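Local coordinates for protein gamma-glutamyltranspeptidase (Streptomyces lincolnensis, PDB 6J3A) that probably transfers or hydrolyses gamma-glutamyl groups as an N-terminal nucleophile (Ntn) enzyme, an LmbA-like homologue of the gamma-glutamyltranspeptidase family, at residues 296-305 with 511-520; 62-70 with 429-437. All blocks are in the same frame, centred on the assembly; numbering follows the deposited sequence.

Interaction 1 (296-305 with 511-520)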
loop_
_atom_site.group_PDB
_atom_site.type_symbol
_atom_site.label_atom_id
_atom_site.label_comp_id
_atom_site.label_asym_id
_atom_site.label_seq_id
_atom_site.Cartn_x
_atom_site.Cartn_y
_atom_site.Cartn_z
ATOM N N TYR A 296 22.112 1.017 -18.441
ATOM C CA TYR A 296 21.037 1.564 -17.623
ATOM C C TYR A 296 21.570 2.096 -16.276
ATOM O O TYR A 296 22.374 1.447 -15.611
ATOM C CB TYR A 296 19.943 0.519 -17.384
ATOM C CG TYR A 296 18.960 0.935 -16.309
ATOM C CD1 TYR A 296 17.908 1.806 -16.594
ATOM C CD2 TYR A 296 19.101 0.475 -14.998
ATOM C CE1 TYR A 296 17.012 2.196 -15.607
ATOM C CE2 TYR A 296 18.218 0.861 -14.000
ATOM C CZ TYR A 296 17.173 1.721 -14.302
ATOM O OH TYR A 296 16.307 2.099 -13.293
ATOM N N GLY A 297 21.118 3.284 -15.899
ATOM C CA GLY A 297 21.508 3.924 -14.638
ATOM C C GLY A 297 22.899 4.533 -14.575
ATOM O O GLY A 297 23.289 5.074 -13.535
ATOM N N SER A 298 23.648 4.471 -15.672
ATOM C CA SER A 298 25.015 4.984 -15.696
ATOM C C SER A 298 25.014 6.490 -15.945
ATOM O O SER A 298 23.989 7.071 -16.297
ATOM C CB SER A 298 25.835 4.250 -16.756
ATOM O OG SER A 298 25.385 4.563 -18.059
ATOM N N ALA A 299 26.170 7.107 -15.736
ATOM C CA ALA A 299 26.358 8.535 -15.980
ATOM C C ALA A 299 26.017 8.890 -17.440
ATOM O O ALA A 299 25.190 9.773 -17.694
ATOM C CB ALA A 299 27.792 8.933 -15.643
ATOM N N ASP A 300 26.636 8.167 -18.376
ATOM C CA ASP A 300 26.376 8.308 -19.824
ATOM C C ASP A 300 24.880 8.192 -20.177
ATOM O O ASP A 300 24.391 8.911 -21.045
ATOM C CB ASP A 300 27.170 7.260 -20.638
ATOM C CG ASP A 300 28.695 7.429 -20.519
ATOM O OD1 ASP A 300 29.154 8.523 -20.136
ATOM O OD2 ASP A 300 29.434 6.455 -20.809
ATOM N N TYR A 301 24.171 7.282 -19.506
ATOM C CA TYR A 301 22.717 7.094 -19.671
ATOM C C TYR A 301 21.928 8.320 -19.235
ATOM O O TYR A 301 21.026 8.757 -19.929
ATOM C CB TYR A 301 22.274 5.878 -18.861
ATOM C CG TYR A 301 20.774 5.583 -18.786
ATOM C CD1 TYR A 301 20.121 4.873 -19.798
ATOM C CD2 TYR A 301 20.022 5.960 -17.670
ATOM C CE1 TYR A 301 18.768 4.569 -19.708
ATOM C CE2 TYR A 301 18.669 5.663 -17.577
ATOM C CZ TYR A 301 18.047 4.967 -18.596
ATOM O OH TYR A 301 16.703 4.679 -18.497
ATOM N N VAL A 302 22.269 8.862 -18.074
ATOM C CA VAL A 302 21.618 10.069 -17.561
ATOM C C VAL A 302 21.881 11.261 -18.474
ATOM O O VAL A 302 20.934 11.858 -18.990
ATOM C CB VAL A 302 22.088 10.386 -16.121
ATOM C CG1 VAL A 302 21.626 11.766 -15.657
ATOM C CG2 VAL A 302 21.568 9.330 -15.172
ATOM N N HIS A 303 23.167 11.591 -18.647
ATOM C CA HIS A 303 23.626 12.661 -19.559
ATOM C C HIS A 303 22.895 12.642 -20.901
ATOM O O HIS A 303 22.336 13.648 -21.328
ATOM C CB HIS A 303 25.143 12.561 -19.817
ATOM C CG HIS A 303 25.648 13.558 -20.816
ATOM N ND1 HIS A 303 25.948 14.859 -20.480
ATOM C CD2 HIS A 303 25.868 13.455 -22.149
ATOM C CE1 HIS A 303 26.338 15.513 -21.559
ATOM N NE2 HIS A 303 26.297 14.684 -22.586
ATOM N N LEU A 304 22.915 11.482 -21.545
ATOM C CA LEU A 304 22.223 11.271 -22.818
ATOM C C LEU A 304 20.753 11.678 -22.777
ATOM O O LEU A 304 20.272 12.343 -23.686
ATOM C CB LEU A 304 22.328 9.801 -23.252
ATOM C CG LEU A 304 21.539 9.427 -24.511
ATOM C CD1 LEU A 304 22.161 10.071 -25.744
ATOM C CD2 LEU A 304 21.441 7.923 -24.680
ATOM N N LEU A 305 20.055 11.250 -21.729
ATOM C CA LEU A 305 18.643 11.574 -21.542
ATOM C C LEU A 305 18.375 13.039 -21.217
ATOM O O LEU A 305 17.332 13.568 -21.607
ATOM C CB LEU A 305 18.039 10.694 -20.448
ATOM C CG LEU A 305 17.996 9.187 -20.735
ATOM C CD1 LEU A 305 17.198 8.451 -19.668
ATOM C CD2 LEU A 305 17.441 8.857 -22.112
ATOM N N LEU A 511 9.343 9.571 -18.707
ATOM C CA LEU A 511 10.339 9.012 -19.622
ATOM C C LEU A 511 11.336 8.145 -18.862
ATOM O O LEU A 511 11.633 7.033 -19.290
ATOM C CB LEU A 511 11.106 10.083 -20.398
ATOM C CG LEU A 511 12.110 9.398 -21.354
ATOM C CD1 LEU A 511 11.495 9.186 -22.724
ATOM C CD2 LEU A 511 13.435 10.131 -21.438
ATOM N N HIS A 512 11.840 8.648 -17.740
ATOM C CA HIS A 512 12.819 7.880 -16.960
ATOM C C HIS A 512 12.170 6.581 -16.469
ATOM O O HIS A 512 12.725 5.486 -16.641
ATOM C CB HIS A 512 13.401 8.702 -15.799
ATOM C CG HIS A 512 13.801 10.093 -16.189
ATOM N ND1 HIS A 512 14.203 10.412 -17.464
ATOM C CD2 HIS A 512 13.833 11.248 -15.485
ATOM C CE1 HIS A 512 14.473 11.703 -17.527
ATOM N NE2 HIS A 512 14.256 12.234 -16.338
ATOM N N PHE A 513 10.969 6.708 -15.917
ATOM C CA PHE A 513 10.191 5.558 -15.453
ATOM C C PHE A 513 9.965 4.506 -16.536
ATOM O O PHE A 513 10.323 3.342 -16.351
ATOM C CB PHE A 513 8.847 6.047 -14.939
ATOM C CG PHE A 513 7.852 4.962 -14.704
ATOM C CD1 PHE A 513 7.984 4.119 -13.621
ATOM C CD2 PHE A 513 6.773 4.800 -15.556
ATOM C CE1 PHE A 513 7.053 3.121 -13.388
ATOM C CE2 PHE A 513 5.839 3.807 -15.331
ATOM C CZ PHE A 513 5.978 2.967 -14.243
ATOM N N PHE A 514 9.367 4.923 -17.651
ATOM C CA PHE A 514 9.047 4.009 -18.749
ATOM C C PHE A 514 10.265 3.271 -19.287
ATOM O O PHE A 514 10.179 2.077 -19.564
ATOM C CB PHE A 514 8.371 4.738 -19.898
ATOM C CG PHE A 514 8.242 3.907 -21.147
ATOM C CD1 PHE A 514 7.130 3.092 -21.340
ATOM C CD2 PHE A 514 9.233 3.942 -22.126
ATOM C CE1 PHE A 514 7.005 2.335 -22.488
ATOM C CE2 PHE A 514 9.117 3.182 -23.273
ATOM C CZ PHE A 514 8.001 2.378 -23.456
ATOM N N LEU A 515 11.379 3.979 -19.463
ATOM C CA LEU A 515 12.638 3.317 -19.854
ATOM C C LEU A 515 13.120 2.320 -18.789
ATOM O O LEU A 515 13.554 1.201 -19.103
ATOM C CB LEU A 515 13.746 4.337 -20.167
ATOM C CG LEU A 515 13.567 5.198 -21.429
ATOM C CD1 LEU A 515 14.740 6.151 -21.589
ATOM C CD2 LEU A 515 13.418 4.362 -22.686
ATOM N N ALA A 516 13.036 2.716 -17.528
ATOM C CA ALA A 516 13.376 1.793 -16.456
ATOM C C ALA A 516 12.508 0.534 -16.527
ATOM O O ALA A 516 13.040 -0.571 -16.464
ATOM C CB ALA A 516 13.257 2.468 -15.108
ATOM N N VAL A 517 11.198 0.689 -16.713
ATOM C CA VAL A 517 10.307 -0.476 -16.837
ATOM C C VAL A 517 10.765 -1.417 -17.960
ATOM O O VAL A 517 10.782 -2.629 -17.796
ATOM C CB VAL A 517 8.836 -0.079 -17.095
ATOM C CG1 VAL A 517 7.976 -1.318 -17.352
ATOM C CG2 VAL A 517 8.264 0.714 -15.926
ATOM N N ALA A 518 11.127 -0.845 -19.100
ATOM C CA ALA A 518 11.530 -1.624 -20.269
ATOM C C ALA A 518 12.937 -2.204 -20.149
ATOM O O ALA A 518 13.212 -3.244 -20.741
ATOM C CB ALA A 518 11.435 -0.766 -21.504
ATOM N N LEU A 519 13.811 -1.535 -19.393
ATOM C CA LEU A 519 15.209 -1.951 -19.243
ATOM C C LEU A 519 15.510 -2.760 -18.000
ATOM O O LEU A 519 16.472 -3.511 -18.004
ATOM C CB LEU A 519 16.141 -0.735 -19.284
ATOM C CG LEU A 519 16.167 0.056 -20.598
ATOM C CD1 LEU A 519 17.212 1.161 -20.505
ATOM C CD2 LEU A 519 16.435 -0.819 -21.819
ATOM N N ARG A 520 14.717 -2.615 -16.943
ATOM C CA ARG A 520 14.964 -3.353 -15.699
ATOM C C ARG A 520 14.501 -4.802 -15.804
ATOM O O ARG A 520 13.514 -5.111 -16.474
ATOM C CB ARG A 520 14.283 -2.672 -14.504
ATOM C CG ARG A 520 14.927 -1.358 -14.081
ATOM C CD ARG A 520 14.087 -0.655 -13.028
ATOM N NE ARG A 520 14.255 -1.276 -11.714
ATOM C CZ ARG A 520 15.163 -0.924 -10.800
ATOM N NH1 ARG A 520 16.023 0.081 -11.013
ATOM N NH2 ARG A 520 15.210 -1.585 -9.643
HETATM O O HOH W 1 15.215 5.590 -16.434
#

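Interaction 2 (62-70 with 429-437)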
loop_
_atom_site.group_PDB
_atom_site.type_symbol
_atom_site.label_atom_id
_atom_site.label_comp_id
_atom_site.label_asym_id
_atom_site.label_seq_id
_atom_site.Cartn_x
_atom_site.Cartn_y
_atom_site.Cartn_z
ATOM N N PRO A 62 -6.734 15.439 -19.044
ATOM C CA PRO A 62 -6.631 14.497 -20.171
ATOM C C PRO A 62 -6.835 13.064 -19.697
ATOM O O PRO A 62 -6.227 12.662 -18.713
ATOM C CB PRO A 62 -5.186 14.668 -20.677
ATOM C CG PRO A 62 -4.567 15.744 -19.855
ATOM C CD PRO A 62 -5.416 15.954 -18.640
ATOM N N ILE A 63 -7.668 12.299 -20.393
ATOM C CA ILE A 63 -7.866 10.890 -20.060
ATOM C C ILE A 63 -7.445 10.016 -21.239
ATOM O O ILE A 63 -7.902 10.225 -22.359
ATOM C CB ILE A 63 -9.331 10.589 -19.698
ATOM C CG1 ILE A 63 -9.844 11.580 -18.645
ATOM C CG2 ILE A 63 -9.466 9.154 -19.187
ATOM C CD1 ILE A 63 -11.351 11.573 -18.488
ATOM N N LEU A 64 -6.570 9.048 -20.970
ATOM C CA LEU A 64 -6.218 8.007 -21.929
ATOM C C LEU A 64 -6.956 6.738 -21.570
ATOM O O LEU A 64 -6.767 6.207 -20.481
ATOM C CB LEU A 64 -4.725 7.720 -21.883
ATOM C CG LEU A 64 -3.852 8.601 -22.764
ATOM C CD1 LEU A 64 -2.402 8.451 -22.346
ATOM C CD2 LEU A 64 -4.022 8.227 -24.227
ATOM N N LEU A 65 -7.763 6.233 -22.491
ATOM C CA LEU A 65 -8.502 5.005 -22.254
ATOM C C LEU A 65 -8.066 3.926 -23.249
ATOM O O LEU A 65 -7.717 4.218 -24.393
ATOM C CB LEU A 65 -10.016 5.240 -22.290
ATOM C CG LEU A 65 -10.660 6.051 -23.422
ATOM C CD1 LEU A 65 -12.131 5.665 -23.564
ATOM C CD2 LEU A 65 -10.550 7.559 -23.211
ATOM N N ALA A 66 -8.068 2.683 -22.781
ATOM C CA ALA A 66 -7.701 1.528 -23.591
ATOM C C ALA A 66 -8.669 0.409 -23.251
ATOM O O ALA A 66 -8.302 -0.499 -22.502
ATOM C CB ALA A 66 -6.272 1.107 -23.295
ATOM N N PRO A 67 -9.919 0.475 -23.782
ATOM C CA PRO A 67 -10.922 -0.587 -23.542
ATOM C C PRO A 67 -10.430 -1.960 -24.019
ATOM O O PRO A 67 -9.726 -2.045 -25.017
ATOM C CB PRO A 67 -12.155 -0.127 -24.343
ATOM C CG PRO A 67 -11.885 1.278 -24.763
ATOM C CD PRO A 67 -10.394 1.449 -24.781
ATOM N N ALA A 68 -10.797 -3.012 -23.297
ATOM C CA ALA A 68 -10.250 -4.357 -23.508
ATOM C C ALA A 68 -10.024 -4.703 -24.982
ATOM O O ALA A 68 -8.886 -4.933 -25.410
ATOM C CB ALA A 68 -11.149 -5.393 -22.851
ATOM N N GLY A 69 -11.102 -4.696 -25.753
ATOM C CA GLY A 69 -11.031 -5.080 -27.163
ATOM C C GLY A 69 -10.362 -4.062 -28.080
ATOM O O GLY A 69 -9.431 -4.394 -28.814
ATOM N N GLY A 70 -10.821 -2.816 -28.014
ATOM C CA GLY A 70 -10.562 -1.831 -29.071
ATOM C C GLY A 70 -9.370 -0.886 -28.957
ATOM O O GLY A 70 -8.335 -1.207 -28.362
ATOM N N ARG A 429 -10.948 -6.285 -14.220
ATOM C CA ARG A 429 -10.948 -7.738 -14.466
ATOM C C ARG A 429 -11.150 -8.116 -15.941
ATOM O O ARG A 429 -10.726 -9.191 -16.378
ATOM C CB ARG A 429 -12.006 -8.433 -13.589
ATOM C CG ARG A 429 -13.446 -8.214 -14.029
ATOM C CD ARG A 429 -14.460 -8.696 -13.006
ATOM N NE ARG A 429 -14.360 -10.132 -12.741
ATOM C CZ ARG A 429 -15.225 -10.837 -12.008
ATOM N NH1 ARG A 429 -15.022 -12.141 -11.823
ATOM N NH2 ARG A 429 -16.290 -10.254 -11.456
ATOM N N TRP A 430 -11.800 -7.229 -16.691
ATOM C CA TRP A 430 -11.964 -7.397 -18.129
ATOM C C TRP A 430 -10.760 -6.901 -18.932
ATOM O O TRP A 430 -10.704 -7.112 -20.134
ATOM C CB TRP A 430 -13.234 -6.696 -18.603
ATOM C CG TRP A 430 -14.439 -7.175 -17.903
ATOM C CD1 TRP A 430 -15.186 -8.269 -18.213
ATOM C CD2 TRP A 430 -15.047 -6.581 -16.753
ATOM N NE1 TRP A 430 -16.224 -8.400 -17.326
ATOM C CE2 TRP A 430 -16.169 -7.373 -16.420
ATOM C CE3 TRP A 430 -14.758 -5.453 -15.973
ATOM C CZ2 TRP A 430 -17.009 -7.069 -15.338
ATOM C CZ3 TRP A 430 -15.584 -5.153 -14.893
ATOM C CH2 TRP A 430 -16.702 -5.959 -14.588
ATOM N N GLY A 431 -9.804 -6.252 -18.279
ATOM C CA GLY A 431 -8.608 -5.752 -18.955
ATOM C C GLY A 431 -8.686 -4.324 -19.476
ATOM O O GLY A 431 -7.731 -3.845 -20.085
ATOM N N ASN A 432 -9.802 -3.631 -19.240
ATOM C CA ASN A 432 -9.924 -2.210 -19.605
ATOM C C ASN A 432 -8.874 -1.437 -18.804
ATOM O O ASN A 432 -8.627 -1.757 -17.644
ATOM C CB ASN A 432 -11.319 -1.667 -19.276
ATOM C CG ASN A 432 -12.446 -2.422 -19.980
ATOM O OD1 ASN A 432 -12.411 -2.601 -21.189
ATOM N ND2 ASN A 432 -13.454 -2.853 -19.220
ATOM N N MET A 433 -8.237 -0.454 -19.422
ATOM C CA MET A 433 -7.313 0.419 -18.703
ATOM C C MET A 433 -7.704 1.863 -18.892
ATOM O O MET A 433 -8.386 2.215 -19.866
ATOM C CB MET A 433 -5.880 0.235 -19.174
ATOM C CG MET A 433 -5.418 -1.204 -19.145
ATOM S SD MET A 433 -3.730 -1.361 -19.740
ATOM C CE MET A 433 -2.853 -1.143 -18.211
ATOM N N VAL A 434 -7.256 2.687 -17.948
ATOM C CA VAL A 434 -7.459 4.134 -17.986
ATOM C C VAL A 434 -6.277 4.832 -17.277
ATOM O O VAL A 434 -5.745 4.319 -16.302
ATOM C CB VAL A 434 -8.835 4.508 -17.392
ATOM C CG1 VAL A 434 -8.884 4.284 -15.892
ATOM C CG2 VAL A 434 -9.213 5.928 -17.745
ATOM N N ALA A 435 -5.846 5.974 -17.801
ATOM C CA ALA A 435 -4.803 6.797 -17.163
ATOM C C ALA A 435 -5.213 8.258 -17.300
ATOM O O ALA A 435 -5.400 8.742 -18.419
ATOM C CB ALA A 435 -3.445 6.567 -17.809
ATOM N N ALA A 436 -5.364 8.952 -16.174
ATOM C CA ALA A 436 -5.860 10.331 -16.179
ATOM C C ALA A 436 -4.985 11.189 -15.302
ATOM O O ALA A 436 -4.561 10.757 -14.236
ATOM C CB ALA A 436 -7.296 10.386 -15.687
ATOM N N THR A 437 -4.762 12.421 -15.741
ATOM C CA THR A 437 -3.948 13.382 -15.013
ATOM C C THR A 437 -4.814 14.601 -14.721
ATOM O O THR A 437 -4.728 15.586 -15.433
ATOM C CB THR A 437 -2.705 13.748 -15.855
ATOM O OG1 THR A 437 -1.943 12.564 -16.109
ATOM C CG2 THR A 437 -1.803 14.745 -15.152
HETATM O O HOH W 2 -7.165 -2.778 -23.153
#

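Interaction 1 (296-305 with 511-520)
Leu305 and Leu515 meet tip to tip, CD2 of the former 3.9 Å from CD1 of the latter, at the closely packed end of this helix pair. Leu511 lies more loosely beside Leu305, while Leu286 of helix 280-288 touches both Leu511 and Leu515. The axes of helices 299-305 and 511-519 run at 138° and come no closer than 12.4 Å, so long side chains, not backbones, bridge the gap. Tyr296, Tyr301 and Leu305 span it. With CG of Tyr301 anti to its backbone N (chi1 174°), the ring extends between Leu305 CD1 on one face and Tyr296 CA on the other, and its OH comes within 3.4 Å of Leu515 CB. A water in the ring plane lies 2.7 Å from Tyr301 OH and donates to His512 O, linking the hydroxyl of the buried Tyr301 to the opposing helix backbone.

Toward the partly exposed side the packing is made by Tyr296, Leu519 and Arg520. Leu519 CD1 touches both tyrosines, coming to 3.8 Å from Tyr301 CE1, and Ala516 CB lies against Tyr296 CE1. Just past the helix end, the chain of Arg520 bends at chi3, CD passes Tyr296 OH, and NH1 donates to that OH at 3.1 Å, the oxygen lying in the guanidinium plane. Ring and guanidinium planes stand 78° apart. Asp528, paired with Arg520 NE, probably balances the charge, and the phenol adds a neutral acceptor; at the leucine end the helices cohere mainly by apolar contact, with one water joining Tyr301 OH to the backbone.

Interaction 2 (62-70 with 429-437)
Met433 O is gripped twice: by Ala66 N across the contact at 3.0 Å, a donor standing 39° above the carbonyl plane, and by Tyr37 OH from helix 36-50. Ala66 O in return accepts Met433 N, completing one hydrogen-bonded pair; Leu64 and Ala435 form the next, with both N to O distances 2.8 Å. Near the far end the ladder slackens to a weak bond from Thr437 N to Pro62 O. In the non-hydrogen-bonded pairs between, Val434 CA directs a C-H toward Leu64 O at 3.3 Å. These antiparallel strands, 62-66 and 433-436, are neighbours in the beta core of the Ntn-hydrolase sandwich, flanked by strands 73-77 and 424-428. On the face of Ile63, Leu65, Val434 and Ala436, where helix 36-50 packs on Leu65 and Val434, Ile63 CG2 and Val434 CG2 lie side by side 3.5 Å apart; chi1 of Val434 (70°) sets CG2 anti to its backbone N, alongside the isoleucine branch.

Past the strand ends, the Asn432 side chain takes over from the backbone: OD1 accepts Ala68 N at 2.7 Å, while Asp428 OD1 holds Asn432 N within the hairpin. Replacing Asn432 by alanine removes OD1 and would probably leave Ala68 N without this acceptor, and the turn after strand 62-66 freer to move. Ala68 CB rests 3.2 Å from Trp430 O, where the contact reaches the exposed rim.

Overall arrangement
Interaction 2 lies in the strand core, its centre about 17 Å from that of the chain; interaction 1 sits farther out, about 22 Å away, among helices. Both are largely buried, yet each has a more open end: Tyr296 and Arg520 in the first, Ala68 and Trp430 in the second. They share no helix or strand and do not touch, their nearest atoms being about 10 Å apart, although their segments alternate along the chain. Sheet pairing relies on a regular ladder of backbone bonds; the helices instead join through side chains. Both lie next to a strand-helix interface: helix 506-519 on strand 493-499, helix 36-50 on strands 61-66 and 433-436.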